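Local coordinates for N-acetylglucosamine 2-epimerase (Xylella fastidiosa, PDB 3GT5), which is probably a sugar isomerase, with a likely 2-epimerase activity on N-acylglucosamine or a related sugar, at residues I205-A210 and V270-S275; L260-E265 and L387-T392. All coordinates share one frame; numbering follows the deposited sequence.

Contact 1 of 2, residues I205-A210 and V270-S275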
ATOM      1  N   ILE A 205     -11.849  -0.010  11.971  1.00 15.57           N
ATOM      2  CA  ILE A 205     -10.407   0.094  12.337  1.00 16.19           C
ATOM      3  C   ILE A 205     -10.065   1.437  13.042  1.00 16.78           C
ATOM      4  O   ILE A 205      -9.417   1.456  14.114  1.00 15.98           O
ATOM      5  CB  ILE A 205      -9.500  -0.097  11.109  1.00 15.90           C
ATOM      6  CG1 ILE A 205      -9.670  -1.486  10.475  1.00 16.16           C
ATOM      7  CG2 ILE A 205      -7.988   0.150  11.477  1.00 17.36           C
ATOM      8  CD1 ILE A 205      -9.271  -2.740  11.365  1.00 19.30           C
ATOM      9  N   THR A 206     -10.369   2.571  12.413  1.00 15.69           N
ATOM     10  CA  THR A 206      -9.843   3.857  12.900  1.00 16.73           C
ATOM     11  C   THR A 206     -10.635   4.424  14.097  1.00 17.07           C
ATOM     12  O   THR A 206     -10.146   5.295  14.736  1.00 17.71           O
ATOM     13  CB  THR A 206      -9.699   4.922  11.811  1.00 16.74           C
ATOM     14  OG1 THR A 206     -11.026   5.364  11.412  1.00 16.48           O
ATOM     15  CG2 THR A 206      -8.910   4.384  10.629  1.00 16.97           C
ATOM     16  N   ARG A 207     -11.834   3.897  14.367  1.00 17.90           N
ATOM     17  CA  ARG A 207     -12.613   4.278  15.539  1.00 18.53           C
ATOM     18  C   ARG A 207     -12.675   3.160  16.557  1.00 18.57           C
ATOM     19  O   ARG A 207     -12.064   3.305  17.628  1.00 19.33           O
ATOM     20  CB  ARG A 207     -13.991   4.809  15.153  1.00 18.30           C
ATOM     21  CG  ARG A 207     -13.877   6.051  14.282  1.00 19.09           C
ATOM     22  CD  ARG A 207     -15.047   7.031  14.482  1.00 20.95           C
ATOM     23  NE  ARG A 207     -16.243   6.468  13.921  1.00 21.99           N
ATOM     24  CZ  ARG A 207     -17.425   7.073  13.891  1.00 22.71           C
ATOM     25  NH1 ARG A 207     -18.437   6.454  13.314  1.00 22.89           N
ATOM     26  NH2 ARG A 207     -17.605   8.262  14.457  1.00 23.55           N
ATOM     27  N   ARG A 208     -13.362   2.058  16.263  1.00 18.70           N
ATOM     28  CA  ARG A 208     -13.496   0.999  17.268  1.00 17.99           C
ATOM     29  C   ARG A 208     -12.176   0.384  17.710  1.00 18.58           C
ATOM     30  O   ARG A 208     -11.910   0.299  18.915  1.00 18.95           O
ATOM     31  CB  ARG A 208     -14.407  -0.102  16.784  1.00 18.66           C
ATOM     32  CG  ARG A 208     -14.897  -0.964  17.917  1.00 22.53           C
ATOM     33  CD  ARG A 208     -15.728  -2.125  17.347  1.00 27.19           C
ATOM     34  NE  ARG A 208     -14.952  -3.026  16.472  1.00 29.88           N
ATOM     35  CZ  ARG A 208     -15.488  -3.929  15.641  1.00 32.56           C
ATOM     36  NH1 ARG A 208     -16.817  -4.074  15.559  1.00 32.88           N
ATOM     37  NH2 ARG A 208     -14.709  -4.689  14.876  1.00 30.83           N
ATOM     38  N   GLN A 209     -11.393  -0.080  16.757  1.00 16.84           N
ATOM     39  CA  GLN A 209     -10.126  -0.742  17.117  1.00 17.60           C
ATOM     40  C   GLN A 209      -9.125   0.239  17.688  1.00 16.92           C
ATOM     41  O   GLN A 209      -8.403  -0.105  18.647  1.00 16.88           O
ATOM     42  CB  GLN A 209      -9.505  -1.556  15.964  1.00 17.36           C
ATOM     43  CG  GLN A 209     -10.408  -2.689  15.373  1.00 18.52           C
ATOM     44  CD  GLN A 209     -10.921  -3.638  16.426  1.00 18.23           C
ATOM     45  OE1 GLN A 209     -12.129  -3.822  16.572  1.00 22.11           O
ATOM     46  NE2 GLN A 209     -10.006  -4.269  17.155  1.00 18.69           N
ATOM     47  N   ALA A 210      -9.054   1.436  17.125  1.00 18.16           N
ATOM     48  CA  ALA A 210      -8.146   2.465  17.652  1.00 18.81           C
ATOM     49  C   ALA A 210      -8.457   2.792  19.120  1.00 20.02           C
ATOM     50  O   ALA A 210      -7.539   3.074  19.866  1.00 20.26           O
ATOM     51  CB  ALA A 210      -8.180   3.750  16.788  1.00 18.35           C
ATOM     52  N   VAL A 270     -12.474  13.554   8.908  1.00 19.74           N
ATOM     53  CA  VAL A 270     -11.349  14.494   8.977  1.00 19.75           C
ATOM     54  C   VAL A 270     -10.778  14.574  10.394  1.00 19.87           C
ATOM     55  O   VAL A 270      -9.579  14.466  10.529  1.00 19.40           O
ATOM     56  CB  VAL A 270     -11.664  15.871   8.348  1.00 22.06           C
ATOM     57  CG1 VAL A 270     -10.441  16.829   8.502  1.00 22.34           C
ATOM     58  CG2 VAL A 270     -12.041  15.719   6.911  1.00 22.36           C
ATOM     59  N   PRO A 271     -11.606  14.757  11.448  1.00 20.02           N
ATOM     60  CA  PRO A 271     -11.027  14.831  12.787  1.00 20.09           C
ATOM     61  C   PRO A 271     -10.254  13.550  13.166  1.00 18.65           C
ATOM     62  O   PRO A 271      -9.198  13.604  13.850  1.00 19.63           O
ATOM     63  CB  PRO A 271     -12.243  15.015  13.713  1.00 20.32           C
ATOM     64  CG  PRO A 271     -13.322  15.485  12.862  1.00 22.55           C
ATOM     65  CD  PRO A 271     -13.044  15.122  11.444  1.00 21.21           C
ATOM     66  N   VAL A 272     -10.772  12.396  12.755  1.00 18.80           N
ATOM     67  CA  VAL A 272     -10.046  11.138  13.021  1.00 17.72           C
ATOM     68  C   VAL A 272      -8.712  11.107  12.264  1.00 18.87           C
ATOM     69  O   VAL A 272      -7.668  10.771  12.846  1.00 18.81           O
ATOM     70  CB  VAL A 272     -10.904   9.897  12.746  1.00 18.67           C
ATOM     71  CG1 VAL A 272     -10.071   8.610  12.782  1.00 16.06           C
ATOM     72  CG2 VAL A 272     -12.057   9.787  13.731  1.00 19.84           C
ATOM     73  N   ALA A 273      -8.744  11.491  10.981  1.00 19.13           N
ATOM     74  CA  ALA A 273      -7.522  11.615  10.151  1.00 18.97           C
ATOM     75  C   ALA A 273      -6.471  12.512  10.818  1.00 19.48           C
ATOM     76  O   ALA A 273      -5.302  12.141  10.884  1.00 18.11           O
ATOM     77  CB  ALA A 273      -7.867  12.183   8.748  1.00 18.03           C
ATOM     78  N   ARG A 274      -6.906  13.683  11.289  1.00 18.79           N
ATOM     79  CA  ARG A 274      -5.977  14.646  11.949  1.00 20.30           C
ATOM     80  C   ARG A 274      -5.380  14.038  13.227  1.00 20.51           C
ATOM     81  O   ARG A 274      -4.180  14.167  13.482  1.00 21.33           O
ATOM     82  CB  ARG A 274      -6.691  15.977  12.253  1.00 21.23           C
ATOM     83  CG  ARG A 274      -7.137  16.717  11.003  1.00 22.33           C
ATOM     84  CD  ARG A 274      -7.622  18.121  11.312  1.00 28.18           C
ATOM     85  NE  ARG A 274      -6.510  18.918  11.833  1.00 30.07           N
ATOM     86  CZ  ARG A 274      -6.465  20.253  11.855  1.00 30.90           C
ATOM     87  NH1 ARG A 274      -7.481  20.966  11.389  1.00 30.40           N
ATOM     88  NH2 ARG A 274      -5.392  20.861  12.365  1.00 29.84           N
ATOM     89  N   SER A 275      -6.195  13.337  14.009  1.00 20.46           N
ATOM     90  CA  SER A 275      -5.715  12.712  15.263  1.00 21.49           C
ATOM     91  C   SER A 275      -4.645  11.650  14.964  1.00 21.88           C
ATOM     92  O   SER A 275      -3.626  11.551  15.673  1.00 21.34           O
ATOM     93  CB  SER A 275      -6.873  12.122  16.107  1.00 21.90           C
ATOM     94  OG  SER A 275      -7.374  10.864  15.587  1.00 25.02           O
TER
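Val272 reaches across to helix 192-211 with both of its methyls, and each finds a different residue. CG1 of Val272 meets Thr206, lying 3.7 Å from Thr206 OG1 and 3.8 Å from Thr206 CB. CG2 of Val272 lies 4.1 Å from Arg207 CD, against the aliphatic part of that side chain. The valine and arginine side chains cross at about a right angle. With Val272 CG1 anti to the backbone N (chi1 170°), the two methyls fork over the neighbouring residues. Thr206 and Val272 have the closest CA atoms of the two segments, 7.3 Å apart.

The polar ends are held within helix 192-211 and by the loop before helix 269-284. Thr206 OG1 is hydrogen-bonded to Ala202 O, one turn back. Arg207 NE forms a salt bridge with Asp203 OD1, and the guanidinium makes a cation-pi contact with Trp268. Thr206 and Arg207 lie within a wider pi-type turn, 205-209. On the other helix, Ser275 OG gives a 2.8 Å bond to Val272 O. Helix 247-263 packs against the same pair, Trp253 on Thr206 and Leu257 on Val272. Three helices of the alpha/alpha-barrel fold therefore meet here. The direct contact is van der Waals only. CG1 rests on a hydroxyl already bonded to its own helix, and CG2 on the carbon chain of an ion-paired arginine, so the two segments meet by shape and not by polar pairing.

Contact 2 of 2, residues L260-E265 and L387-T392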
ATOM      1  N   LEU A 260     -11.985   8.979   1.456  1.00 18.14           N
ATOM      2  CA  LEU A 260     -13.395   8.717   1.759  1.00 18.61           C
ATOM      3  C   LEU A 260     -14.194  10.006   1.858  1.00 19.36           C
ATOM      4  O   LEU A 260     -15.339  10.068   1.394  1.00 19.15           O
ATOM      5  CB  LEU A 260     -13.545   7.917   3.035  1.00 18.55           C
ATOM      6  CG  LEU A 260     -13.284   6.425   2.872  1.00 19.02           C
ATOM      7  CD1 LEU A 260     -12.884   5.810   4.221  1.00 19.38           C
ATOM      8  CD2 LEU A 260     -14.526   5.694   2.294  1.00 21.26           C
ATOM      9  N   ASP A 261     -13.578  11.044   2.438  1.00 19.16           N
ATOM     10  CA  ASP A 261     -14.239  12.339   2.676  1.00 20.99           C
ATOM     11  C   ASP A 261     -14.600  13.056   1.360  1.00 20.82           C
ATOM     12  O   ASP A 261     -15.486  13.946   1.316  1.00 21.36           O
ATOM     13  CB  ASP A 261     -13.318  13.196   3.534  1.00 19.95           C
ATOM     14  CG  ASP A 261     -13.821  14.611   3.748  1.00 24.63           C
ATOM     15  OD1 ASP A 261     -14.728  14.816   4.576  1.00 23.87           O
ATOM     16  OD2 ASP A 261     -13.259  15.547   3.108  1.00 28.23           O
ATOM     17  N   ARG A 262     -13.867  12.736   0.326  1.00 21.59           N
ATOM     18  CA  ARG A 262     -14.139  13.187  -1.032  1.00 23.65           C
ATOM     19  C   ARG A 262     -15.445  12.607  -1.612  1.00 23.55           C
ATOM     20  O   ARG A 262     -16.140  13.282  -2.406  1.00 23.60           O
ATOM     21  CB  ARG A 262     -12.928  12.835  -1.900  1.00 25.26           C
ATOM     22  CG  ARG A 262     -12.686  13.653  -3.114  1.00 29.70           C
ATOM     23  CD  ARG A 262     -11.531  13.019  -3.947  1.00 32.75           C
ATOM     24  NE  ARG A 262     -10.234  13.274  -3.315  1.00 32.71           N
ATOM     25  CZ  ARG A 262      -9.115  12.561  -3.456  1.00 31.36           C
ATOM     26  NH1 ARG A 262      -9.056  11.470  -4.199  1.00 31.38           N
ATOM     27  NH2 ARG A 262      -8.033  12.956  -2.811  1.00 32.29           N
ATOM     28  N   TYR A 263     -15.775  11.367  -1.236  1.00 21.53           N
ATOM     29  CA  TYR A 263     -16.888  10.626  -1.835  1.00 22.01           C
ATOM     30  C   TYR A 263     -18.087  10.476  -0.905  1.00 22.86           C
ATOM     31  O   TYR A 263     -19.192  10.132  -1.360  1.00 23.61           O
ATOM     32  CB  TYR A 263     -16.419   9.233  -2.273  1.00 21.93           C
ATOM     33  CG  TYR A 263     -15.345   9.254  -3.317  1.00 23.12           C
ATOM     34  CD1 TYR A 263     -15.495   9.979  -4.487  1.00 27.86           C
ATOM     35  CD2 TYR A 263     -14.159   8.557  -3.124  1.00 28.00           C
ATOM     36  CE1 TYR A 263     -14.503  10.011  -5.426  1.00 30.35           C
ATOM     37  CE2 TYR A 263     -13.171   8.578  -4.064  1.00 30.99           C
ATOM     38  CZ  TYR A 263     -13.341   9.306  -5.195  1.00 31.17           C
ATOM     39  OH  TYR A 263     -12.336   9.300  -6.096  1.00 36.16           O
ATOM     40  N   ILE A 264     -17.871  10.670   0.390  1.00 21.71           N
ATOM     41  CA  ILE A 264     -18.901  10.481   1.404  1.00 23.70           C
ATOM     42  C   ILE A 264     -19.012  11.735   2.268  1.00 23.59           C
ATOM     43  O   ILE A 264     -18.008  12.249   2.788  1.00 24.09           O
ATOM     44  CB  ILE A 264     -18.527   9.299   2.320  1.00 23.42           C
ATOM     45  CG1 ILE A 264     -18.542   7.993   1.516  1.00 25.57           C
ATOM     46  CG2 ILE A 264     -19.417   9.245   3.596  1.00 25.02           C
ATOM     47  CD1 ILE A 264     -18.311   6.775   2.365  1.00 26.74           C
ATOM     48  N   GLU A 265     -20.228  12.247   2.441  1.00 23.85           N
ATOM     49  CA  GLU A 265     -20.439  13.357   3.359  1.00 24.52           C
ATOM     50  C   GLU A 265     -20.758  12.878   4.792  1.00 24.83           C
ATOM     51  O   GLU A 265     -21.888  12.450   5.099  1.00 23.64           O
ATOM     52  CB  GLU A 265     -21.545  14.258   2.795  1.00 25.86           C
ATOM     53  CG  GLU A 265     -21.895  15.448   3.654  1.00 31.52           C
ATOM     54  CD  GLU A 265     -22.859  16.392   2.936  1.00 39.42           C
ATOM     55  OE1 GLU A 265     -23.504  15.956   1.932  1.00 43.52           O
ATOM     56  OE2 GLU A 265     -22.940  17.568   3.370  1.00 43.29           O
ATOM     57  N   LEU A 387      -1.373  14.481  -7.009  1.00 19.93           N
ATOM     58  CA  LEU A 387      -1.855  15.056  -8.268  1.00 22.03           C
ATOM     59  C   LEU A 387      -3.384  15.269  -8.288  1.00 23.53           C
ATOM     60  O   LEU A 387      -3.862  16.112  -9.040  1.00 24.40           O
ATOM     61  CB  LEU A 387      -1.444  14.239  -9.491  1.00 21.37           C
ATOM     62  CG  LEU A 387       0.052  14.449  -9.831  1.00 21.78           C
ATOM     63  CD1 LEU A 387       0.571  13.375 -10.772  1.00 24.35           C
ATOM     64  CD2 LEU A 387       0.363  15.929 -10.316  1.00 19.53           C
ATOM     65  N   ASN A 388      -4.126  14.537  -7.472  1.00 24.45           N
ATOM     66  CA  ASN A 388      -5.566  14.782  -7.327  1.00 25.75           C
ATOM     67  C   ASN A 388      -5.956  16.082  -6.619  1.00 27.07           C
ATOM     68  O   ASN A 388      -7.124  16.472  -6.681  1.00 28.57           O
ATOM     69  CB  ASN A 388      -6.236  13.618  -6.582  1.00 26.26           C
ATOM     70  CG  ASN A 388      -6.335  12.361  -7.402  1.00 28.41           C
ATOM     71  OD1 ASN A 388      -6.365  12.410  -8.631  1.00 32.52           O
ATOM     72  ND2 ASN A 388      -6.381  11.205  -6.723  1.00 28.79           N
ATOM     73  N   VAL A 389      -5.033  16.750  -5.931  1.00 26.99           N
ATOM     74  CA  VAL A 389      -5.370  17.965  -5.198  1.00 27.87           C
ATOM     75  C   VAL A 389      -4.562  19.175  -5.629  1.00 27.38           C
ATOM     76  O   VAL A 389      -4.676  20.208  -5.011  1.00 28.93           O
ATOM     77  CB  VAL A 389      -5.229  17.795  -3.645  1.00 28.09           C
ATOM     78  CG1 VAL A 389      -6.136  16.666  -3.138  1.00 29.22           C
ATOM     79  CG2 VAL A 389      -3.755  17.547  -3.226  1.00 28.09           C
ATOM     80  N   VAL A 390      -3.723  19.063  -6.648  1.00 26.77           N
ATOM     81  CA  VAL A 390      -2.987  20.223  -7.152  1.00 26.37           C
ATOM     82  C   VAL A 390      -3.341  20.463  -8.624  1.00 26.95           C
ATOM     83  O   VAL A 390      -3.962  19.614  -9.274  1.00 26.48           O
ATOM     84  CB  VAL A 390      -1.443  20.093  -6.948  1.00 26.41           C
ATOM     85  CG1 VAL A 390      -1.143  19.869  -5.485  1.00 24.99           C
ATOM     86  CG2 VAL A 390      -0.859  19.021  -7.828  1.00 25.60           C
ATOM     87  N   TRP A 391      -2.997  21.646  -9.125  1.00 27.28           N
ATOM     88  CA  TRP A 391      -3.285  22.009 -10.494  1.00 29.15           C
ATOM     89  C   TRP A 391      -2.351  21.203 -11.371  1.00 31.04           C
ATOM     90  O   TRP A 391      -1.146  21.187 -11.103  1.00 31.01           O
ATOM     91  CB  TRP A 391      -3.003  23.489 -10.748  1.00 28.63           C
ATOM     92  CG  TRP A 391      -2.917  23.828 -12.192  1.00 28.62           C
ATOM     93  CD1 TRP A 391      -1.772  24.050 -12.931  1.00 31.02           C
ATOM     94  CD2 TRP A 391      -4.012  24.003 -13.093  1.00 27.89           C
ATOM     95  NE1 TRP A 391      -2.098  24.357 -14.225  1.00 30.41           N
ATOM     96  CE2 TRP A 391      -3.466  24.328 -14.357  1.00 30.15           C
ATOM     97  CE3 TRP A 391      -5.408  23.914 -12.958  1.00 30.00           C
ATOM     98  CZ2 TRP A 391      -4.271  24.547 -15.491  1.00 32.34           C
ATOM     99  CZ3 TRP A 391      -6.202  24.133 -14.080  1.00 29.78           C
ATOM    100  CH2 TRP A 391      -5.627  24.454 -15.331  1.00 29.95           C
ATOM    101  N   THR A 392      -2.896  20.571 -12.418  1.00 33.26           N
ATOM    102  CA  THR A 392      -2.078  19.778 -13.341  1.00 35.09           C
ATOM    103  C   THR A 392      -2.148  20.318 -14.774  1.00 36.20           C
ATOM    104  O   THR A 392      -3.226  20.334 -15.392  1.00 37.49           O
ATOM    105  CB  THR A 392      -2.496  18.302 -13.284  1.00 36.03           C
ATOM    106  OG1 THR A 392      -3.880  18.206 -13.632  1.00 38.67           O
ATOM    107  CG2 THR A 392      -2.338  17.745 -11.884  1.00 34.78           C
TER
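Arg262 extends from its helix with CG anti to the backbone N (chi1 -154°), and its chain bends only at chi3 (-75°). The bend sets the guanidinium beside Asn388 and Val389. Asn388 has CG beside its own backbone N (chi1 -72°), which places the amide next to the arginine. The contact belongs to the alpha/alpha-barrel of this family. It joins the C-terminal part of helix 247-263 to the loop that follows helix 377-387.

Asn388 CB lies over one face of the guanidinium. The closest approach is between two nitrogens, Arg262 NH1 and Asn388 ND2, at 3.7 Å. The guanidinium and amide planes are 75° apart. These nitrogens do not bond to each other. Glu385, nearly one turn back on helix 377-387, probably explains why two donor groups lie so close: its OE2 forms a salt bridge with Arg262 NH2 and also accepts a hydrogen bond from Asn388 ND2. The negative charge of this shared carboxylate would be expected to favour such a gathering of N-H donors.

Leu321 of helix 309-326 touches both Arg262 and Val389, so this helix adds an apolar surface beside the polar groups. This is a surface contact, and Arg262 and Asn388 are both exposed. Val389 meets the guanidinium obliquely through one methyl, with CG1 of Val389 4.2 Å from Arg262 NH2.

Overall arrangement
Contacts 1 and 2 lie about 19 Å apart, centre to centre, and each is about 18 Å from the centre of the chain. Helices 247-263 and 269-284 follow each other in the chain and connect them. The segments alternate in sequence: 205-210, 260-265, 270-275, then 387-392. The two contacts also touch directly, with Val270 CG2 3.7 Å from Asp261 OD1. Helix 309-326 packs against segments of both contacts. Contact 1 joins helices 192-211 and 269-284 of the barrel, with helix 247-263 between them in sequence, whereas contact 2 sets the chain's C-terminal loop beside helix 247-263.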